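Local coordinates for protein Endonuclease/exonuclease/phosphatase (Beutenbergia cavernae DSM 12333, PDB 4RUW) that belongs to the endonuclease/exonuclease/phosphatase family, pairing a DNase I-like domain that carries a zinc ion with an Ig-like beta domain, at residues L413-A421 with I430-L438; A372-A381 with T393-R401. One frame throughout, in Å; residues are numbered along the deposited sequence. Where two conformers were deposited one is given.

Contact 1. Residues L413-A421 with I430-L438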
loop_
_atom_site.group_PDB
_atom_site.type_symbol
_atom_site.label_atom_id
_atom_site.label_comp_id
_atom_site.label_asym_id
_atom_site.label_seq_id
_atom_site.Cartn_x
_atom_site.Cartn_y
_atom_site.Cartn_z
ATOM N N LEU A 413 -22.159 -19.051 -1.831
ATOM C CA LEU A 413 -22.979 -18.273 -0.915
ATOM C C LEU A 413 -24.448 -18.609 -1.141
ATOM O O LEU A 413 -24.971 -18.398 -2.233
ATOM C CB LEU A 413 -22.746 -16.777 -1.133
ATOM C CG LEU A 413 -21.308 -16.287 -0.950
ATOM C CD1 LEU A 413 -21.183 -14.824 -1.362
ATOM C CD2 LEU A 413 -20.852 -16.491 0.488
ATOM N N PRO A 414 -25.117 -19.141 -0.107
ATOM C CA PRO A 414 -26.550 -19.433 -0.203
ATOM C C PRO A 414 -27.361 -18.148 -0.113
ATOM O O PRO A 414 -26.874 -17.161 0.440
ATOM C CB PRO A 414 -26.808 -20.297 1.031
ATOM C CG PRO A 414 -25.801 -19.831 2.022
ATOM C CD PRO A 414 -24.571 -19.487 1.218
ATOM N N PRO A 415 -28.585 -18.152 -0.659
ATOM C CA PRO A 415 -29.452 -16.973 -0.561
ATOM C C PRO A 415 -29.725 -16.610 0.895
ATOM O O PRO A 415 -30.000 -17.492 1.707
ATOM C CB PRO A 415 -30.743 -17.434 -1.245
ATOM C CG PRO A 415 -30.306 -18.502 -2.185
ATOM C CD PRO A 415 -29.189 -19.215 -1.482
ATOM N N GLY A 416 -29.628 -15.326 1.221
ATOM C CA GLY A 416 -29.888 -14.867 2.574
ATOM C C GLY A 416 -28.684 -14.949 3.496
ATOM O O GLY A 416 -28.799 -14.702 4.696
ATOM N N ALA A 417 -27.526 -15.300 2.940
ATOM C CA ALA A 417 -26.301 -15.367 3.728
ATOM C C ALA A 417 -25.909 -13.998 4.277
ATOM O O ALA A 417 -26.275 -12.959 3.724
ATOM C CB ALA A 417 -25.164 -15.952 2.901
ATOM N N ARG A 418 -25.168 -13.996 5.377
ATOM C CA ARG A 418 -24.679 -12.750 5.940
ATOM C C ARG A 418 -23.287 -12.942 6.519
ATOM O O ARG A 418 -22.887 -14.061 6.854
ATOM C CB ARG A 418 -25.639 -12.221 7.004
ATOM C CG ARG A 418 -25.866 -13.189 8.141
ATOM C CD ARG A 418 -27.306 -13.147 8.600
ATOM N NE ARG A 418 -28.232 -13.485 7.524
ATOM C CZ ARG A 418 -29.442 -12.949 7.396
ATOM N NH1 ARG A 418 -29.863 -12.046 8.272
ATOM N NH2 ARG A 418 -30.228 -13.310 6.393
ATOM N N LEU A 419 -22.556 -11.840 6.624
ATOM C CA LEU A 419 -21.216 -11.854 7.176
ATOM C C LEU A 419 -21.213 -11.016 8.444
ATOM O O LEU A 419 -21.691 -9.877 8.443
ATOM C CB LEU A 419 -20.222 -11.282 6.165
ATOM C CG LEU A 419 -18.767 -11.184 6.626
ATOM C CD1 LEU A 419 -18.227 -12.565 6.956
ATOM C CD2 LEU A 419 -17.891 -10.510 5.576
ATOM N N GLU A 420 -20.700 -11.600 9.522
ATOM C CA GLU A 420 -20.578 -10.937 10.810
ATOM C C GLU A 420 -19.101 -10.731 11.127
ATOM O O GLU A 420 -18.282 -11.613 10.876
ATOM C CB GLU A 420 -21.247 -11.784 11.907
ATOM C CG GLU A 420 -21.175 -11.178 13.310
ATOM C CD GLU A 420 -21.954 -11.972 14.349
ATOM O OE1 GLU A 420 -22.407 -13.095 14.043
ATOM O OE2 GLU A 420 -22.114 -11.469 15.479
ATOM N N ALA A 421 -18.761 -9.560 11.657
ATOM C CA ALA A 421 -17.423 -9.323 12.182
ATOM C C ALA A 421 -17.561 -8.825 13.610
ATOM O O ALA A 421 -18.309 -7.884 13.882
ATOM C CB ALA A 421 -16.678 -8.302 11.339
ATOM N N ILE A 430 -18.392 -10.851 23.689
ATOM C CA ILE A 430 -18.490 -10.087 22.453
ATOM C C ILE A 430 -18.536 -8.602 22.781
ATOM O O ILE A 430 -19.531 -8.105 23.306
ATOM C CB ILE A 430 -19.734 -10.478 21.641
ATOM C CG1 ILE A 430 -19.730 -11.981 21.349
ATOM C CG2 ILE A 430 -19.802 -9.677 20.350
ATOM C CD1 ILE A 430 -18.504 -12.461 20.611
ATOM N N LEU A 431 -17.450 -7.898 22.479
ATOM C CA LEU A 431 -17.359 -6.471 22.764
ATOM C C LEU A 431 -18.121 -5.662 21.724
ATOM O O LEU A 431 -18.672 -4.605 22.029
ATOM C CB LEU A 431 -15.898 -6.023 22.808
ATOM C CG LEU A 431 -15.052 -6.678 23.902
ATOM C CD1 LEU A 431 -13.592 -6.300 23.762
ATOM C CD2 LEU A 431 -15.573 -6.289 25.281
ATOM N N ALA A 432 -18.153 -6.164 20.493
ATOM C CA ALA A 432 -18.845 -5.486 19.408
ATOM C C ALA A 432 -19.166 -6.493 18.321
ATOM O O ALA A 432 -18.422 -7.450 18.127
ATOM C CB ALA A 432 -17.984 -4.362 18.843
ATOM N N SER A 433 -20.260 -6.259 17.607
ATOM C CA SER A 433 -20.659 -7.113 16.502
ATOM C C SER A 433 -21.310 -6.275 15.413
ATOM O O SER A 433 -22.077 -5.353 15.698
ATOM C CB SER A 433 -21.636 -8.185 16.984
ATOM O OG SER A 433 -22.139 -8.949 15.900
ATOM N N ARG A 434 -21.005 -6.609 14.166
ATOM C CA ARG A 434 -21.583 -5.950 13.006
ATOM C C ARG A 434 -21.904 -7.035 11.985
ATOM O O ARG A 434 -21.054 -7.898 11.721
ATOM C CB ARG A 434 -20.562 -4.951 12.453
ATOM C CG ARG A 434 -20.972 -4.199 11.237
ATOM C CD ARG A 434 -19.954 -3.125 10.895
ATOM N NE ARG A 434 -20.030 -1.982 11.806
ATOM C CZ ARG A 434 -19.194 -1.747 12.817
ATOM N NH1 ARG A 434 -18.181 -2.572 13.072
ATOM N NH2 ARG A 434 -19.366 -0.672 13.577
ATOM N N THR A 435 -23.100 -6.993 11.413
ATOM C CA THR A 435 -23.516 -7.993 10.447
ATOM C C THR A 435 -24.122 -7.325 9.217
ATOM O O THR A 435 -24.847 -6.327 9.338
ATOM C CB THR A 435 -24.558 -8.969 11.059
ATOM O OG1 THR A 435 -24.047 -9.505 12.283
ATOM C CG2 THR A 435 -24.870 -10.109 10.092
ATOM N N GLU A 436 -23.808 -7.861 8.037
ATOM C CA GLU A 436 -24.360 -7.353 6.787
ATOM C C GLU A 436 -24.766 -8.534 5.908
ATOM O O GLU A 436 -23.986 -9.479 5.731
ATOM C CB GLU A 436 -23.321 -6.498 6.052
ATOM C CG GLU A 436 -22.875 -5.255 6.823
ATOM C CD GLU A 436 -21.735 -4.506 6.157
ATOM O OE1 GLU A 436 -21.602 -4.602 4.916
ATOM O OE2 GLU A 436 -20.962 -3.837 6.887
ATOM N N THR A 437 -25.980 -8.501 5.363
ATOM C CA THR A 437 -26.379 -9.521 4.396
ATOM C C THR A 437 -25.603 -9.337 3.099
ATOM O O THR A 437 -25.116 -8.248 2.805
ATOM C CB THR A 437 -27.887 -9.480 4.092
ATOM O OG1 THR A 437 -28.287 -8.131 3.826
ATOM C CG2 THR A 437 -28.683 -10.022 5.265
ATOM N N LEU A 438 -25.484 -10.417 2.334
ATOM C CA LEU A 438 -24.755 -10.387 1.074
ATOM C C LEU A 438 -25.715 -10.299 -0.111
ATOM O O LEU A 438 -26.920 -10.089 0.054
ATOM C CB LEU A 438 -23.915 -11.660 0.922
ATOM C CG LEU A 438 -23.128 -12.129 2.140
ATOM C CD1 LEU A 438 -22.506 -13.490 1.878
ATOM C CD2 LEU A 438 -22.059 -11.119 2.515
HETATM O O HOH W 1 -27.941 -12.379 1.710
HETATM O O HOH W 2 -24.914 -12.456 12.799
#

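Contact 2. Residues A372-A381 with T393-R401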
loop_
_atom_site.group_PDB
_atom_site.type_symbol
_atom_site.label_atom_id
_atom_site.label_comp_id
_atom_site.label_asym_id
_atom_site.label_seq_id
_atom_site.Cartn_x
_atom_site.Cartn_y
_atom_site.Cartn_z
ATOM N N ALA A 372 3.342 -3.719 20.139
ATOM C CA ALA A 372 4.213 -4.687 20.792
ATOM C C ALA A 372 3.438 -5.691 21.640
ATOM O O ALA A 372 3.870 -6.833 21.806
ATOM C CB ALA A 372 5.252 -3.983 21.643
ATOM N N ASP A 373 2.294 -5.263 22.166
ATOM C CA ASP A 373 1.600 -6.025 23.197
ATOM C C ASP A 373 0.192 -6.454 22.788
ATOM O O ASP A 373 -0.619 -5.650 22.330
ATOM C CB ASP A 373 1.568 -5.228 24.503
ATOM C CG ASP A 373 2.960 -4.914 25.027
ATOM O OD1 ASP A 373 3.763 -5.853 25.199
ATOM O OD2 ASP A 373 3.254 -3.726 25.263
ATOM N N ASP A 374 -0.072 -7.744 22.953
ATOM C CA ASP A 374 -1.356 -8.350 22.626
ATOM C C ASP A 374 -2.286 -8.253 23.835
ATOM O O ASP A 374 -1.981 -8.790 24.901
ATOM C CB ASP A 374 -1.105 -9.814 22.261
ATOM C CG ASP A 374 -2.343 -10.543 21.780
ATOM O OD1 ASP A 374 -3.473 -10.014 21.892
ATOM O OD2 ASP A 374 -2.169 -11.678 21.286
ATOM N N ASP A 375 -3.417 -7.573 23.668
ATOM C CA ASP A 375 -4.367 -7.388 24.766
ATOM C C ASP A 375 -5.335 -8.562 24.926
ATOM O O ASP A 375 -6.234 -8.530 25.765
ATOM C CB ASP A 375 -5.136 -6.064 24.628
ATOM C CG ASP A 375 -6.029 -6.007 23.388
ATOM O OD1 ASP A 375 -6.147 -7.013 22.653
ATOM O OD2 ASP A 375 -6.636 -4.939 23.157
ATOM N N GLY A 376 -5.146 -9.597 24.122
ATOM C CA GLY A 376 -5.964 -10.788 24.231
ATOM C C GLY A 376 -7.257 -10.743 23.447
ATOM O O GLY A 376 -7.961 -11.746 23.365
ATOM N N THR A 377 -7.588 -9.588 22.877
ATOM C CA THR A 377 -8.789 -9.497 22.057
ATOM C C THR A 377 -8.549 -10.149 20.700
ATOM O O THR A 377 -7.406 -10.352 20.279
ATOM C CB THR A 377 -9.274 -8.046 21.851
ATOM O OG1 THR A 377 -8.294 -7.304 21.114
ATOM C CG2 THR A 377 -9.556 -7.366 23.188
ATOM N N ALA A 378 -9.630 -10.490 20.014
ATOM C CA ALA A 378 -9.524 -11.081 18.689
ATOM C C ALA A 378 -10.607 -10.504 17.797
ATOM O O ALA A 378 -11.654 -10.072 18.279
ATOM C CB ALA A 378 -9.666 -12.597 18.769
ATOM N N VAL A 379 -10.347 -10.483 16.495
ATOM C CA VAL A 379 -11.392 -10.168 15.527
ATOM C C VAL A 379 -11.873 -11.474 14.907
ATOM O O VAL A 379 -11.072 -12.281 14.424
ATOM C CB VAL A 379 -10.930 -9.145 14.459
ATOM C CG1 VAL A 379 -11.963 -9.021 13.346
ATOM C CG2 VAL A 379 -10.674 -7.790 15.119
ATOM N N ARG A 380 -13.179 -11.696 14.965
ATOM C CA ARG A 380 -13.750 -12.942 14.481
ATOM C C ARG A 380 -14.767 -12.654 13.392
ATOM O O ARG A 380 -15.608 -11.764 13.529
ATOM C CB ARG A 380 -14.396 -13.709 15.634
ATOM C CG ARG A 380 -15.118 -14.976 15.228
ATOM C CD ARG A 380 -15.438 -15.802 16.460
ATOM N NE ARG A 380 -14.206 -16.169 17.152
ATOM C CZ ARG A 380 -14.104 -16.353 18.466
ATOM N NH1 ARG A 380 -15.169 -16.207 19.246
ATOM N NH2 ARG A 380 -12.932 -16.678 18.999
ATOM N N ALA A 381 -14.659 -13.389 12.295
ATOM C CA ALA A 381 -15.612 -13.295 11.205
ATOM C C ALA A 381 -16.404 -14.583 11.119
ATOM O O ALA A 381 -15.839 -15.678 11.205
ATOM C CB ALA A 381 -14.900 -13.050 9.897
ATOM N N THR A 393 -16.084 -19.925 10.394
ATOM C CA THR A 393 -15.591 -18.910 11.308
ATOM C C THR A 393 -14.091 -18.754 11.098
ATOM O O THR A 393 -13.370 -19.754 11.022
ATOM C CB THR A 393 -15.873 -19.323 12.760
ATOM O OG1 THR A 393 -17.286 -19.475 12.940
ATOM C CG2 THR A 393 -15.349 -18.284 13.733
ATOM N N VAL A 394 -13.627 -17.513 10.963
ATOM C CA VAL A 394 -12.206 -17.237 10.808
ATOM C C VAL A 394 -11.837 -16.136 11.793
ATOM O O VAL A 394 -12.518 -15.109 11.871
ATOM C CB VAL A 394 -11.866 -16.824 9.362
ATOM C CG1 VAL A 394 -10.395 -16.469 9.227
ATOM C CG2 VAL A 394 -12.237 -17.944 8.388
ATOM N N THR A 395 -10.770 -16.358 12.554
ATOM C CA THR A 395 -10.410 -15.456 13.638
ATOM C C THR A 395 -8.973 -14.966 13.486
ATOM O O THR A 395 -8.093 -15.718 13.062
ATOM C CB THR A 395 -10.580 -16.155 15.006
ATOM O OG1 THR A 395 -11.917 -16.652 15.118
ATOM C CG2 THR A 395 -10.306 -15.197 16.164
ATOM N N ASP A 396 -8.741 -13.699 13.822
ATOM C CA ASP A 396 -7.391 -13.160 13.887
ATOM C C ASP A 396 -7.115 -12.606 15.279
ATOM O O ASP A 396 -7.883 -11.793 15.797
ATOM C CB ASP A 396 -7.211 -12.057 12.846
ATOM C CG ASP A 396 -5.756 -11.699 12.624
ATOM O OD1 ASP A 396 -4.925 -12.618 12.531
ATOM O OD2 ASP A 396 -5.428 -10.503 12.540
ATOM N N SER A 397 -6.023 -13.052 15.891
ATOM C CA SER A 397 -5.610 -12.496 17.172
ATOM C C SER A 397 -4.223 -11.874 17.026
ATOM O O SER A 397 -3.779 -11.606 15.916
ATOM C CB SER A 397 -5.638 -13.560 18.267
ATOM O OG SER A 397 -4.859 -14.676 17.904
ATOM N N GLY A 398 -3.551 -11.611 18.138
ATOM C CA GLY A 398 -2.220 -11.028 18.085
ATOM C C GLY A 398 -2.277 -9.514 18.040
ATOM O O GLY A 398 -3.092 -8.911 18.729
ATOM N N THR A 399 -1.400 -8.891 17.260
ATOM C CA THR A 399 -1.405 -7.431 17.136
ATOM C C THR A 399 -1.247 -7.042 15.675
ATOM O O THR A 399 -1.118 -7.903 14.804
ATOM C CB THR A 399 -0.259 -6.754 17.924
ATOM O OG1 THR A 399 0.980 -6.955 17.234
ATOM C CG2 THR A 399 -0.162 -7.284 19.354
ATOM N N SER A 400 -1.223 -5.742 15.401
ATOM C CA SER A 400 -0.999 -5.269 14.043
ATOM C C SER A 400 0.354 -5.687 13.465
ATOM O O SER A 400 0.563 -5.608 12.258
ATOM C CB SER A 400 -1.136 -3.748 13.981
ATOM O OG SER A 400 -0.064 -3.105 14.652
ATOM N N ARG A 401 1.279 -6.120 14.314
ATOM C CA ARG A 401 2.573 -6.602 13.828
ATOM C C ARG A 401 2.512 -8.004 13.226
ATOM O O ARG A 401 3.477 -8.456 12.608
ATOM C CB ARG A 401 3.617 -6.563 14.940
ATOM C CG ARG A 401 3.948 -5.159 15.401
ATOM C CD ARG A 401 5.033 -5.184 16.451
ATOM N NE ARG A 401 5.350 -3.844 16.918
ATOM C CZ ARG A 401 6.227 -3.583 17.880
ATOM N NH1 ARG A 401 6.861 -4.581 18.481
ATOM N NH2 ARG A 401 6.465 -2.332 18.241
HETATM O O HOH W 3 -5.043 -11.681 20.744
#

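Contact 1. Residues L413-A421 with I430-L438
Strands 418-421 and 432-437 run antiparallel, their axes 4.6 Å apart at 165°, with Arg418 facing Thr437 and Glu420 facing Thr435 as non-hydrogen-bonded pairs, and Leu419 facing Glu436 and Ala421 facing Arg434 as hydrogen-bonded ones. Past the Arg418-Thr437 pair, one further backbone bond joins Leu438 N to Ala417 O (3.0 Å). Arg418 curls back on its own turn: CG sits between the backbone N and the carbonyl carbon (chi1 58°), and further bends let NH2 donate to Gly416 O at 2.6 Å, with a weak second bond from NE. Thr437 CG2 covers one guanidinium face, 3.7 Å from Arg418 CZ. On the same face of the sheet, the extended Glu420 receives a short bond from Ser433 OG to OE2 (2.6 Å), on the anti side of the carboxylate; its OE1 pairs with Arg384. At the end of the modelled chain, Leu438 CD1 meets both methyls of Leu413 at 3.7 Å. The beta hairpin of strands 418-424 and 430-437 edges one sheet of the two-sheet Ig-like domain, beside strand 378-384. Leu419 packs on Val340 and Leu353 of the other sheet, while Glu436 forms a salt bridge with Arg338 and Arg434 bonds to the carbonyls of Leu341 and Gly343.

Contact 2. Residues A372-A381 with T393-R401
A beta hairpin of the Ig-like domain, strands 378-384 and 390-396, is joined here at its open end, where both strands run out of the sheet. Val379 and Asp396 form a hydrogen-bonded antiparallel pair (Val379 N to Asp396 O 2.9 Å, Asp396 N to Val379 O 2.8 Å), as do Ala381 and Val394. Between them Arg380 faces Thr395. The Arg380 chain turns at chi3 (-61°), bringing NE to Thr395 OG1 at 3.1 Å, nearly straight at 168° and in the guanidinium plane; Thr393 CG2 rests against Arg380 CG. Past the strands the pairing gives way to a water that donates to Asp374 OD1 and Thr377 O and accepts from Gly398 N. Asp374 OD1 also takes Gly376 N at 2.8 Å from above the carboxylate plane, making an Asx turn, and Lys367 forms a salt bridge to it. Farther out, one face of the Arg401 guanidinium lies against the Ala372 backbone, with NH1 3.5 Å from Ala372 CA, while NE pairs with Asp292. A water bridge thus takes over from direct backbone bonds where the strands part, and Lys367, which also binds Gly398 O and Thr377 O, would be expected, with Arg369 at Asp375, to offset the charge of Asp374 and Asp375.

From the N terminus, the chain passes the DNase I-like domain before reaching either contact. Contact 2 comes first: 372-381 is joined to 393-401 across the hairpin of strands 378-384 and 390-396, closing a loop of 11 residues. The chain then runs through strand 405-410 of the facing sheet before contact 1 closes a second hairpin, 413-421 with 430-438, over 8 residues. The two are in series, neither nested nor crossed, with centres about 19 Å apart. They meet in one antiparallel sheet ordered 390-396, 378-384, 418-424, 430-437, where Ala381 CB packs 3.8 Å from Glu420 O. Contact 2 also reaches toward the larger domain through Arg401, whereas contact 1 holds the final strand to the sheet.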